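Local coordinates for protein DyP2 (Amycolatopsis sp. ATCC 39116, PDB 4G2C) that probably oxidises dyes, and perhaps lignin-related compounds, with peroxide as a haem-containing dye peroxidase that also carries a manganese ion, at residues V32-T37 and A248-V253; G240-D245 and G331-Y336; T316-Q321 and K344-A349; G360-P365 and P427-P432. All coordinates share one frame; numbering follows the deposited sequence.

All four contacts join mostly irregular segments of a dye peroxidase. Interaction 1, at the surface, brings the first modelled residues of the chain against a short 3-10 segment through two backbone hydrogen bonds. In interaction 2, partly buried, a carboxylate accepts three backbone N-H groups. Interaction 3 is the buried one and packs without a direct hydrogen bond between its segments, while interaction 4, partly buried, combines a single backbone bond with two phenylalanine rings. Both segments of interaction 3 and the 331-336 segment of interaction 2 lie between helices 303-309 and 350-354, and F334 packs on P317 and T319. F347 of interaction 3 likewise meets P430 and P432 of interaction 4, whereas interaction 1 meets interaction 2 only through adjoining sequence.

Interaction 1 (V32-T37 and A248-V253); sequences VDLSTT and APLEQV
L34 and L250 both hold CG beside the backbone N and anti to the carbonyl carbon (chi1 -60° and -63°), and their side chains cross at about a right angle, with L34 CD2 3.8 Å from L250 CB. This contact lays the irregular start of the modelled chain on the 3-10 segment 250-252 of a dye peroxidase. Two backbone bonds fix the pairing: E251 N donates to L34 O at 2.8 Å, and L250 N to T36 O at 3.0 Å. The first two N-H groups of the 3-10 segment are thus taken up by the incoming chain. E251 also folds its side chain against the same carbonyl, CB and CG each lying 3.3 Å from L34 O.

P249 brings its ring carbon CB to 3.3 Å from S35 O, and V32 CG1 lies loosely against L250 CD1. Within 32-37 an Asx turn forms, D33 OD1 accepting from S35 N and also from S35 OG. At the end of the 3-10 segment Q252 NE2 bonds to the backbone of R369 and L372. T37 turns its hydroxyl to T228, leaving its methyl CG2 3.3 Å from A248 O.

Interaction 2 (G240-D245 and G331-Y336); sequences GVNDWD and GNDFSY. With ACT (acetate ion), chain H.
D333 reaches with both carboxylate oxygens into the backbone of N242, D243 and W244. OD2 accepts from N242 N at 2.9 Å, on the syn side and 22° out of the carboxylate plane. OD1 takes two donors: D243 N at 2.7 Å, also on the syn side, and W244 N at 2.9 Å, nearly along the C-O axis. Three N-H groups therefore grip one carboxylate, fixing its rotation and probably favouring its charged form. D333 sits at the centre of an inverse gamma turn, and with CG anti to the backbone N (chi1 -158°) its side chain extends from there to these donors.

W244 lies alongside N332, their side chains pointing the same way with ring and amide planes 72° apart; its CD1 is 3.7 Å from N332 ND2. At the outer edge, S335 OG donates to an acetate ion, probably from the crystallisation liquor, at 3.2 Å from its OXT, and D243 OD1 also lies close to that oxygen.

A second shell orients these groups. The two oxygens of D239 accept the backbone N-H groups of N332 and D333, while R357 bonds N332 OD1 and F334 O and makes a cation-pi contact with the F334 ring. The N332 side chain lies about 5 Å from the haem, so the contact borders the cofactor's surroundings, joining the loop after helix 228-237 to the one before helix 350-354.

Interaction 3 (T316-Q321 and K344-A349); sequences TPLTAQ and KCPFHA. With ACT (acetate ion), chain I.
T319 and C345 bring their CA atoms to 4.7 Å, the nearest backbone approach between two irregular segments that both lie between helices 303-309 and 350-354 of the dye peroxidase. Residues 317-321 curl round P317 O, which accepts from A320 N and Q321 N. In the other segment P346 to A349 form a type I beta turn, closed by A349 N bonding to P346 O and leading into helix 350-354, with A349 at the N-cap position.

L318 carries much of the contact. Its CG stands anti to the backbone N (chi1 -175°), which lays the branched end over the K344 carbonyl, CG being 3.3 Å from K344 O. Branch CD2 goes on to P346 CD at 3.7 Å, the leucine and the proline ring crossing at about a right angle. Helix 303-309 backs both residues through M307. T319 CB rests on C345 CB at 3.9 Å. The K344 side chain, bent at chi3, passes T319 with CD 3.5 Å from T319 O; its NZ bonds to S338 O.

D339 takes three donors from the two segments: OD2 accepts from T319 OG1 and C345 N, and OD1 from K344 N. One carboxylate thus ties the two segments together. At the turn, F347 N donates a hydrogen bond to OXT of an acetate ion, probably from the crystallisation liquor, at 3.1 Å.

Interaction 4 (G360-P365 and P427-P432); sequences GGAEAP and PAFPFP
G360 and F431 are joined at the closely fitted end of this contact by a backbone bond, F431 N to G360 O at 2.9 Å, nearly straight at 168° at the hydrogen. Beside it P430 CB comes to 3.6 Å from the same oxygen, and F429 CZ sits 4.0 Å from G360 CA. G360, with no side chain, leaves its CA directly against the F429 ring. P430 follows a cis peptide bond and folds back with its CB over the centre of the F429 ring, 3.8 Å above the plane, a CH-pi type of packing. W423 stacks on F429, and K353 NZ bonds to F429 O.

The other side faces solvent, where G361, A362 and F431 are exposed and meet through van der Waals contacts. The F431 ring lies along the backbone of 360-362, its CG beside the backbone N (chi1 -65°), with CD2 3.6 Å from G361 O. A362 CB reaches F431 CE2 at 3.8 Å and meets the F429 ring only at its edge, at 4.2 Å from CE1. Its methyl thus bridges the two rings.

The contact joins the loop before helix 365-368 to the one after helix 416-424. Against the glycine pair 360-361, segment 427-432 presents an aromatic-proline cis turn, F429-P430, a sequence known to favour the cis form, with P430 CB over the face of the preceding phenylalanine.

Interaction 1 (V32-T37 and A248-V253)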
loop_
_atom_site.group_PDB
_atom_site.type_symbol
_atom_site.label_atom_id
_atom_site.label_comp_id
_atom_site.label_asym_id
_atom_site.label_seq_id
_atom_site.Cartn_x
_atom_site.Cartn_y
_atom_site.Cartn_z
ATOM N N VAL A 32 21.898 0.965 -15.820
ATOM C CA VAL A 32 20.482 0.733 -15.570
ATOM C C VAL A 32 19.676 1.978 -15.928
ATOM O O VAL A 32 19.939 3.072 -15.435
ATOM C CB VAL A 32 20.189 0.366 -14.086
ATOM C CG1 VAL A 32 18.723 -0.004 -13.918
ATOM C CG2 VAL A 32 21.072 -0.788 -13.613
ATOM N N ASP A 33 18.681 1.792 -16.784
ATOM C CA ASP A 33 17.837 2.878 -17.246
ATOM C C ASP A 33 16.607 2.964 -16.351
ATOM O O ASP A 33 15.737 2.096 -16.389
ATOM C CB ASP A 33 17.431 2.629 -18.712
ATOM C CG ASP A 33 16.484 3.694 -19.258
ATOM O OD1 ASP A 33 16.353 4.774 -18.639
ATOM O OD2 ASP A 33 15.879 3.449 -20.328
ATOM N N LEU A 34 16.526 4.018 -15.554
ATOM C CA LEU A 34 15.435 4.142 -14.600
ATOM C C LEU A 34 14.226 4.861 -15.190
ATOM O O LEU A 34 13.215 5.025 -14.511
ATOM C CB LEU A 34 15.909 4.863 -13.333
ATOM C CG LEU A 34 17.058 4.244 -12.522
ATOM C CD1 LEU A 34 17.457 5.154 -11.348
ATOM C CD2 LEU A 34 16.702 2.861 -12.017
ATOM N N SER A 35 14.316 5.258 -16.459
ATOM C CA SER A 35 13.278 6.095 -17.079
ATOM C C SER A 35 12.051 5.352 -17.616
ATOM O O SER A 35 11.056 5.981 -17.964
ATOM C CB SER A 35 13.876 6.915 -18.224
ATOM O OG SER A 35 13.936 6.127 -19.405
ATOM N N THR A 36 12.133 4.031 -17.739
ATOM C CA THR A 36 10.992 3.258 -18.225
ATOM C C THR A 36 10.841 1.972 -17.435
ATOM O O THR A 36 11.539 1.750 -16.447
ATOM C CB THR A 36 11.123 2.876 -19.729
ATOM O OG1 THR A 36 12.279 2.044 -19.916
ATOM C CG2 THR A 36 11.281 4.098 -20.575
ATOM N N THR A 37 9.932 1.124 -17.895
ATOM C CA THR A 37 9.769 -0.200 -17.332
ATOM C C THR A 37 10.895 -1.089 -17.818
ATOM O O THR A 37 11.617 -0.740 -18.760
ATOM C CB THR A 37 8.426 -0.826 -17.743
ATOM O OG1 THR A 37 8.356 -0.872 -19.169
ATOM C CG2 THR A 37 7.256 -0.003 -17.205
ATOM N N ALA A 248 5.037 2.013 -14.905
ATOM C CA ALA A 248 5.748 2.975 -14.085
ATOM C C ALA A 248 7.228 2.749 -14.326
ATOM O O ALA A 248 7.681 1.611 -14.354
ATOM C CB ALA A 248 5.402 2.800 -12.615
ATOM N N PRO A 249 7.977 3.837 -14.528
ATOM C CA PRO A 249 9.419 3.738 -14.735
ATOM C C PRO A 249 10.088 3.193 -13.466
ATOM O O PRO A 249 9.563 3.400 -12.373
ATOM C CB PRO A 249 9.830 5.198 -14.961
ATOM C CG PRO A 249 8.747 6.015 -14.250
ATOM C CD PRO A 249 7.498 5.235 -14.494
ATOM N N LEU A 250 11.234 2.535 -13.602
ATOM C CA LEU A 250 11.980 2.073 -12.437
ATOM C C LEU A 250 12.282 3.180 -11.428
ATOM O O LEU A 250 12.288 2.937 -10.216
ATOM C CB LEU A 250 13.281 1.393 -12.858
ATOM C CG LEU A 250 13.133 0.129 -13.703
ATOM C CD1 LEU A 250 14.510 -0.498 -13.958
ATOM C CD2 LEU A 250 12.209 -0.857 -13.011
ATOM N N GLU A 251 12.528 4.394 -11.907
ATOM C CA GLU A 251 12.807 5.507 -10.991
ATOM C C GLU A 251 11.635 5.809 -10.045
ATOM O O GLU A 251 11.781 6.577 -9.098
ATOM C CB GLU A 251 13.175 6.775 -11.762
ATOM C CG GLU A 251 11.999 7.367 -12.535
ATOM C CD GLU A 251 12.427 8.451 -13.517
ATOM O OE1 GLU A 251 13.564 8.951 -13.396
ATOM O OE2 GLU A 251 11.631 8.795 -14.411
ATOM N N GLN A 252 10.465 5.251 -10.313
ATOM C CA GLN A 252 9.319 5.507 -9.433
ATOM C C GLN A 252 9.323 4.608 -8.177
ATOM O O GLN A 252 8.414 4.670 -7.365
ATOM C CB GLN A 252 7.989 5.382 -10.186
ATOM C CG GLN A 252 6.828 6.090 -9.473
ATOM C CD GLN A 252 5.775 6.628 -10.427
ATOM O OE1 GLN A 252 6.080 7.011 -11.557
ATOM N NE2 GLN A 252 4.526 6.650 -9.979
ATOM N N VAL A 253 10.351 3.776 -8.025
ATOM C CA VAL A 253 10.423 2.891 -6.874
ATOM C C VAL A 253 11.866 2.625 -6.459
ATOM O O VAL A 253 12.160 2.545 -5.275
ATOM C CB VAL A 253 9.658 1.559 -7.127
ATOM C CG1 VAL A 253 10.318 0.748 -8.241
ATOM C CG2 VAL A 253 9.554 0.748 -5.851
#

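Interaction 2 (G240-D245 and G331-Y336)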
loop_
_atom_site.group_PDB
_atom_site.type_symbol
_atom_site.label_atom_id
_atom_site.label_comp_id
_atom_site.label_asym_id
_atom_site.label_seq_id
_atom_site.Cartn_x
_atom_site.Cartn_y
_atom_site.Cartn_z
ATOM N N GLY A 240 -7.969 -4.716 -19.777
ATOM C CA GLY A 240 -6.975 -4.191 -20.700
ATOM C C GLY A 240 -6.207 -3.000 -20.157
ATOM O O GLY A 240 -6.271 -2.690 -18.961
ATOM N N VAL A 241 -5.475 -2.336 -21.045
ATOM C CA VAL A 241 -4.706 -1.148 -20.699
ATOM C C VAL A 241 -4.927 -0.031 -21.726
ATOM O O VAL A 241 -4.021 0.740 -22.007
ATOM C CB VAL A 241 -3.208 -1.475 -20.660
ATOM C CG1 VAL A 241 -2.919 -2.581 -19.623
ATOM C CG2 VAL A 241 -2.724 -1.899 -22.042
ATOM N N ASN A 242 -6.129 0.049 -22.293
ATOM C CA ASN A 242 -6.411 1.019 -23.358
ATOM C C ASN A 242 -6.671 2.406 -22.815
ATOM O O ASN A 242 -6.366 3.409 -23.443
ATOM C CB ASN A 242 -7.646 0.608 -24.165
ATOM C CG ASN A 242 -7.512 -0.758 -24.803
ATOM O OD1 ASN A 242 -6.425 -1.185 -25.210
ATOM N ND2 ASN A 242 -8.630 -1.454 -24.899
ATOM N N ASP A 243 -7.275 2.452 -21.647
ATOM C CA ASP A 243 -7.722 3.704 -21.083
ATOM C C ASP A 243 -6.747 4.129 -19.982
ATOM O O ASP A 243 -6.416 5.307 -19.852
ATOM C CB ASP A 243 -9.124 3.501 -20.530
ATOM C CG ASP A 243 -9.885 4.780 -20.393
ATOM O OD1 ASP A 243 -9.241 5.856 -20.453
ATOM O OD2 ASP A 243 -11.129 4.703 -20.203
ATOM N N TRP A 244 -6.281 3.160 -19.197
ATOM C CA TRP A 244 -5.312 3.438 -18.144
ATOM C C TRP A 244 -4.018 2.661 -18.377
ATOM O O TRP A 244 -4.028 1.437 -18.453
ATOM C CB TRP A 244 -5.898 3.108 -16.762
ATOM C CG TRP A 244 -4.894 3.258 -15.654
ATOM C CD1 TRP A 244 -4.319 2.258 -14.928
ATOM C CD2 TRP A 244 -4.318 4.483 -15.175
ATOM N NE1 TRP A 244 -3.430 2.781 -14.023
ATOM C CE2 TRP A 244 -3.415 4.145 -14.152
ATOM C CE3 TRP A 244 -4.485 5.830 -15.514
ATOM C CZ2 TRP A 244 -2.684 5.105 -13.458
ATOM C CZ3 TRP A 244 -3.778 6.771 -14.836
ATOM C CH2 TRP A 244 -2.877 6.414 -13.817
ATOM N N ASP A 245 -2.910 3.381 -18.513
ATOM C CA ASP A 245 -1.591 2.760 -18.634
ATOM C C ASP A 245 -1.004 2.617 -17.217
ATOM O O ASP A 245 -0.758 3.613 -16.540
ATOM C CB ASP A 245 -0.703 3.622 -19.544
ATOM C CG ASP A 245 0.759 3.144 -19.597
ATOM O OD1 ASP A 245 1.018 1.924 -19.442
ATOM O OD2 ASP A 245 1.651 4.002 -19.814
ATOM N N GLY A 331 -11.980 -5.000 -13.060
ATOM C CA GLY A 331 -11.277 -4.189 -14.043
ATOM C C GLY A 331 -10.442 -3.072 -13.444
ATOM O O GLY A 331 -10.666 -2.671 -12.311
ATOM N N ASN A 332 -9.488 -2.564 -14.219
ATOM C CA ASN A 332 -8.739 -1.361 -13.857
ATOM C C ASN A 332 -8.526 -0.413 -15.045
ATOM O O ASN A 332 -7.869 0.622 -14.914
ATOM C CB ASN A 332 -7.374 -1.716 -13.245
ATOM C CG ASN A 332 -6.804 -0.582 -12.421
ATOM O OD1 ASN A 332 -7.532 0.070 -11.682
ATOM N ND2 ASN A 332 -5.507 -0.322 -12.561
ATOM N N ASP A 333 -9.079 -0.774 -16.198
ATOM C CA ASP A 333 -8.908 0.000 -17.414
ATOM C C ASP A 333 -9.951 1.111 -17.546
ATOM O O ASP A 333 -10.888 1.009 -18.338
ATOM C CB ASP A 333 -8.998 -0.924 -18.620
ATOM C CG ASP A 333 -8.319 -0.346 -19.826
ATOM O OD1 ASP A 333 -7.627 0.677 -19.659
ATOM O OD2 ASP A 333 -8.475 -0.908 -20.927
ATOM N N PHE A 334 -9.783 2.166 -16.758
ATOM C CA PHE A 334 -10.688 3.315 -16.796
ATOM C C PHE A 334 -9.954 4.574 -16.335
ATOM O O PHE A 334 -8.935 4.498 -15.638
ATOM C CB PHE A 334 -11.882 3.096 -15.855
ATOM C CG PHE A 334 -11.486 2.936 -14.410
ATOM C CD1 PHE A 334 -11.276 4.059 -13.600
ATOM C CD2 PHE A 334 -11.268 1.673 -13.876
ATOM C CE1 PHE A 334 -10.889 3.923 -12.271
ATOM C CE2 PHE A 334 -10.864 1.519 -12.543
ATOM C CZ PHE A 334 -10.682 2.645 -11.734
ATOM N N SER A 335 -10.488 5.724 -16.730
ATOM C CA SER A 335 -10.052 7.020 -16.238
ATOM C C SER A 335 -11.329 7.754 -15.888
ATOM O O SER A 335 -12.417 7.211 -16.034
ATOM C CB SER A 335 -9.292 7.806 -17.320
ATOM O OG SER A 335 -10.175 8.305 -18.316
ATOM N N TYR A 336 -11.202 9.000 -15.446
ATOM C CA TYR A 336 -12.365 9.805 -15.105
ATOM C C TYR A 336 -12.697 10.860 -16.172
ATOM O O TYR A 336 -13.390 11.840 -15.885
ATOM C CB TYR A 336 -12.135 10.481 -13.754
ATOM C CG TYR A 336 -11.856 9.485 -12.674
ATOM C CD1 TYR A 336 -12.890 8.743 -12.111
ATOM C CD2 TYR A 336 -10.561 9.270 -12.222
ATOM C CE1 TYR A 336 -12.639 7.805 -11.129
ATOM C CE2 TYR A 336 -10.300 8.342 -11.239
ATOM C CZ TYR A 336 -11.347 7.612 -10.696
ATOM O OH TYR A 336 -11.094 6.692 -9.713
HETATM C C ACT H . -8.352 8.426 -22.320
HETATM O O ACT H . -8.874 9.366 -22.976
HETATM O OXT ACT H . -8.748 8.273 -21.133
HETATM C CH3 ACT H . -7.309 7.530 -22.928
#

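Interaction 3 (T316-Q321 and K344-A349)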
loop_
_atom_site.group_PDB
_atom_site.type_symbol
_atom_site.label_atom_id
_atom_site.label_comp_id
_atom_site.label_asym_id
_atom_site.label_seq_id
_atom_site.Cartn_x
_atom_site.Cartn_y
_atom_site.Cartn_z
ATOM N N THR A 316 -16.389 -3.330 -8.628
ATOM C CA THR A 316 -16.768 -2.593 -9.817
ATOM C C THR A 316 -16.492 -1.093 -9.626
ATOM O O THR A 316 -16.912 -0.496 -8.621
ATOM C CB THR A 316 -18.261 -2.833 -10.069
ATOM O OG1 THR A 316 -18.494 -4.248 -10.081
ATOM C CG2 THR A 316 -18.707 -2.228 -11.391
ATOM N N PRO A 317 -15.757 -0.479 -10.576
ATOM C CA PRO A 317 -15.492 0.962 -10.493
ATOM C C PRO A 317 -16.793 1.737 -10.610
ATOM O O PRO A 317 -17.559 1.534 -11.549
ATOM C CB PRO A 317 -14.609 1.240 -11.718
ATOM C CG PRO A 317 -14.090 -0.103 -12.147
ATOM C CD PRO A 317 -15.157 -1.084 -11.779
ATOM N N LEU A 318 -17.039 2.597 -9.634
ATOM C CA LEU A 318 -18.221 3.418 -9.591
ATOM C C LEU A 318 -18.278 4.367 -10.785
ATOM O O LEU A 318 -19.355 4.809 -11.171
ATOM C CB LEU A 318 -18.231 4.233 -8.292
ATOM C CG LEU A 318 -19.495 5.052 -8.056
ATOM C CD1 LEU A 318 -20.700 4.127 -8.165
ATOM C CD2 LEU A 318 -19.451 5.764 -6.708
ATOM N N THR A 319 -17.121 4.699 -11.357
ATOM C CA THR A 319 -17.117 5.579 -12.514
ATOM C C THR A 319 -17.621 4.845 -13.753
ATOM O O THR A 319 -18.013 5.479 -14.731
ATOM C CB THR A 319 -15.733 6.186 -12.818
ATOM O OG1 THR A 319 -15.895 7.299 -13.713
ATOM C CG2 THR A 319 -14.833 5.154 -13.477
ATOM N N ALA A 320 -17.627 3.515 -13.721
ATOM C CA ALA A 320 -18.068 2.759 -14.897
ATOM C C ALA A 320 -19.463 2.120 -14.776
ATOM O O ALA A 320 -20.105 1.832 -15.781
ATOM C CB ALA A 320 -17.041 1.705 -15.268
ATOM N N GLN A 321 -19.920 1.877 -13.555
ATOM C CA GLN A 321 -21.184 1.188 -13.342
ATOM C C GLN A 321 -21.894 1.781 -12.136
ATOM O O GLN A 321 -21.242 2.317 -11.222
ATOM C CB GLN A 321 -20.932 -0.306 -13.119
ATOM C CG GLN A 321 -20.320 -1.052 -14.328
ATOM C CD GLN A 321 -21.377 -1.368 -15.390
ATOM O OE1 GLN A 321 -22.026 -2.417 -15.349
ATOM N NE2 GLN A 321 -21.566 -0.447 -16.331
ATOM N N LYS A 344 -20.734 10.319 -11.389
ATOM C CA LYS A 344 -20.716 8.876 -11.256
ATOM C C LYS A 344 -19.867 8.532 -10.027
ATOM O O LYS A 344 -20.395 8.112 -8.994
ATOM C CB LYS A 344 -20.163 8.230 -12.532
ATOM C CG LYS A 344 -21.041 8.528 -13.751
ATOM C CD LYS A 344 -20.510 7.922 -15.034
ATOM C CE LYS A 344 -19.947 8.998 -15.967
ATOM N NZ LYS A 344 -19.697 8.488 -17.339
ATOM N N CYS A 345 -18.558 8.720 -10.147
ATOM C CA CYS A 345 -17.656 8.616 -9.004
ATOM C C CYS A 345 -17.379 10.011 -8.462
ATOM O O CYS A 345 -16.865 10.872 -9.185
ATOM C CB CYS A 345 -16.337 7.954 -9.389
ATOM S SG CYS A 345 -15.218 7.728 -7.966
ATOM N N PRO A 346 -17.719 10.242 -7.184
ATOM C CA PRO A 346 -17.544 11.551 -6.544
ATOM C C PRO A 346 -16.062 11.918 -6.491
ATOM O O PRO A 346 -15.229 11.022 -6.393
ATOM C CB PRO A 346 -18.081 11.329 -5.119
ATOM C CG PRO A 346 -18.827 10.002 -5.163
ATOM C CD PRO A 346 -18.163 9.209 -6.230
ATOM N N PHE A 347 -15.745 13.210 -6.550
ATOM C CA PHE A 347 -14.350 13.675 -6.522
ATOM C C PHE A 347 -13.602 13.163 -5.301
ATOM O O PHE A 347 -12.401 12.867 -5.357
ATOM C CB PHE A 347 -14.298 15.204 -6.538
ATOM C CG PHE A 347 -14.846 15.820 -7.800
ATOM C CD1 PHE A 347 -14.133 15.741 -8.994
ATOM C CD2 PHE A 347 -16.061 16.498 -7.790
ATOM C CE1 PHE A 347 -14.637 16.302 -10.160
ATOM C CE2 PHE A 347 -16.565 17.056 -8.945
ATOM C CZ PHE A 347 -15.849 16.962 -10.134
ATOM N N HIS A 348 -14.318 13.065 -4.188
ATOM C CA HIS A 348 -13.688 12.710 -2.925
ATOM C C HIS A 348 -13.669 11.215 -2.613
ATOM O O HIS A 348 -13.235 10.837 -1.523
ATOM C CB HIS A 348 -14.352 13.474 -1.775
ATOM C CG HIS A 348 -15.835 13.590 -1.916
ATOM N ND1 HIS A 348 -16.680 12.507 -1.805
ATOM C CD2 HIS A 348 -16.622 14.658 -2.193
ATOM C CE1 HIS A 348 -17.928 12.907 -1.988
ATOM N NE2 HIS A 348 -17.918 14.205 -2.232
ATOM N N ALA A 349 -14.144 10.368 -3.532
ATOM C CA ALA A 349 -14.032 8.918 -3.323
ATOM C C ALA A 349 -12.555 8.550 -3.130
ATOM O O ALA A 349 -11.674 9.187 -3.710
ATOM C CB ALA A 349 -14.647 8.135 -4.485
HETATM C C ACT I . -19.664 14.745 -6.142
HETATM O O ACT I . -20.387 15.680 -6.593
HETATM O OXT ACT I . -18.403 14.839 -6.214
HETATM C CH3 ACT I . -20.288 13.526 -5.531
#

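Interaction 4 (G360-P365 and P427-P432)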
loop_
_atom_site.group_PDB
_atom_site.type_symbol
_atom_site.label_atom_id
_atom_site.label_comp_id
_atom_site.label_asym_id
_atom_site.label_seq_id
_atom_site.Cartn_x
_atom_site.Cartn_y
_atom_site.Cartn_z
ATOM N N GLY A 360 -6.863 15.423 -11.947
ATOM C CA GLY A 360 -6.656 16.176 -10.711
ATOM C C GLY A 360 -6.781 17.673 -10.893
ATOM O O GLY A 360 -7.338 18.379 -10.041
ATOM N N GLY A 361 -6.250 18.168 -12.009
ATOM C CA GLY A 361 -6.371 19.571 -12.338
ATOM C C GLY A 361 -5.274 20.464 -11.779
ATOM O O GLY A 361 -5.198 21.648 -12.129
ATOM N N ALA A 362 -4.417 19.931 -10.915
ATOM C CA ALA A 362 -3.364 20.775 -10.346
ATOM C C ALA A 362 -2.042 20.721 -11.144
ATOM O O ALA A 362 -1.223 21.626 -11.059
ATOM C CB ALA A 362 -3.146 20.466 -8.862
ATOM N N GLU A 363 -1.847 19.669 -11.928
ATOM C CA GLU A 363 -0.627 19.527 -12.716
ATOM C C GLU A 363 -0.906 18.614 -13.922
ATOM O O GLU A 363 -1.937 17.946 -13.974
ATOM C CB GLU A 363 0.527 18.991 -11.831
ATOM C CG GLU A 363 0.250 17.631 -11.194
ATOM C CD GLU A 363 1.246 17.244 -10.095
ATOM O OE1 GLU A 363 0.911 16.355 -9.283
ATOM O OE2 GLU A 363 2.364 17.799 -10.043
ATOM N N ALA A 364 -0.002 18.584 -14.892
ATOM C CA ALA A 364 -0.230 17.782 -16.088
ATOM C C ALA A 364 -0.292 16.322 -15.704
ATOM O O ALA A 364 0.402 15.886 -14.784
ATOM C CB ALA A 364 0.862 18.013 -17.117
ATOM N N PRO A 365 -1.132 15.560 -16.408
ATOM C CA PRO A 365 -1.293 14.132 -16.119
ATOM C C PRO A 365 0.043 13.404 -15.985
ATOM O O PRO A 365 0.156 12.527 -15.131
ATOM C CB PRO A 365 -2.086 13.623 -17.328
ATOM C CG PRO A 365 -2.942 14.810 -17.715
ATOM C CD PRO A 365 -2.068 16.029 -17.452
ATOM N N PRO A 427 -8.744 19.400 1.461
ATOM C CA PRO A 427 -10.157 19.577 1.113
ATOM C C PRO A 427 -10.325 20.097 -0.305
ATOM O O PRO A 427 -11.384 19.897 -0.900
ATOM C CB PRO A 427 -10.659 20.618 2.139
ATOM C CG PRO A 427 -9.427 21.390 2.546
ATOM C CD PRO A 427 -8.289 20.357 2.492
ATOM N N ALA A 428 -9.295 20.743 -0.842
ATOM C CA ALA A 428 -9.381 21.343 -2.177
ATOM C C ALA A 428 -9.210 20.365 -3.353
ATOM O O ALA A 428 -9.547 20.702 -4.490
ATOM C CB ALA A 428 -8.387 22.484 -2.307
ATOM N N PHE A 429 -8.690 19.167 -3.084
ATOM C CA PHE A 429 -8.244 18.274 -4.155
ATOM C C PHE A 429 -9.149 17.070 -4.278
ATOM O O PHE A 429 -9.661 16.582 -3.274
ATOM C CB PHE A 429 -6.805 17.821 -3.882
ATOM C CG PHE A 429 -6.173 17.078 -5.015
ATOM C CD1 PHE A 429 -5.542 17.767 -6.043
ATOM C CD2 PHE A 429 -6.205 15.682 -5.057
ATOM C CE1 PHE A 429 -4.961 17.086 -7.095
ATOM C CE2 PHE A 429 -5.608 14.982 -6.108
ATOM C CZ PHE A 429 -4.982 15.684 -7.122
ATOM N N PRO A 430 -9.374 16.601 -5.516
ATOM C CA PRO A 430 -8.894 17.221 -6.760
ATOM C C PRO A 430 -9.775 18.413 -7.176
ATOM O O PRO A 430 -10.820 18.643 -6.561
ATOM C CB PRO A 430 -9.028 16.085 -7.781
ATOM C CG PRO A 430 -10.223 15.325 -7.308
ATOM C CD PRO A 430 -10.158 15.379 -5.782
ATOM N N PHE A 431 -9.361 19.166 -8.194
ATOM C CA PHE A 431 -10.059 20.413 -8.536
ATOM C C PHE A 431 -11.300 20.125 -9.351
ATOM O O PHE A 431 -11.200 19.634 -10.473
ATOM C CB PHE A 431 -9.149 21.340 -9.335
ATOM C CG PHE A 431 -7.953 21.823 -8.570
ATOM C CD1 PHE A 431 -7.803 21.518 -7.231
ATOM C CD2 PHE A 431 -6.997 22.601 -9.185
ATOM C CE1 PHE A 431 -6.699 21.968 -6.516
ATOM C CE2 PHE A 431 -5.888 23.062 -8.478
ATOM C CZ PHE A 431 -5.742 22.747 -7.141
ATOM N N PRO A 432 -12.485 20.405 -8.794
ATOM C CA PRO A 432 -13.671 20.221 -9.644
ATOM C C PRO A 432 -13.755 21.376 -10.633
ATOM O O PRO A 432 -13.219 22.450 -10.348
ATOM C CB PRO A 432 -14.847 20.283 -8.656
ATOM C CG PRO A 432 -14.225 20.304 -7.263
ATOM C CD PRO A 432 -12.823 20.792 -7.415
#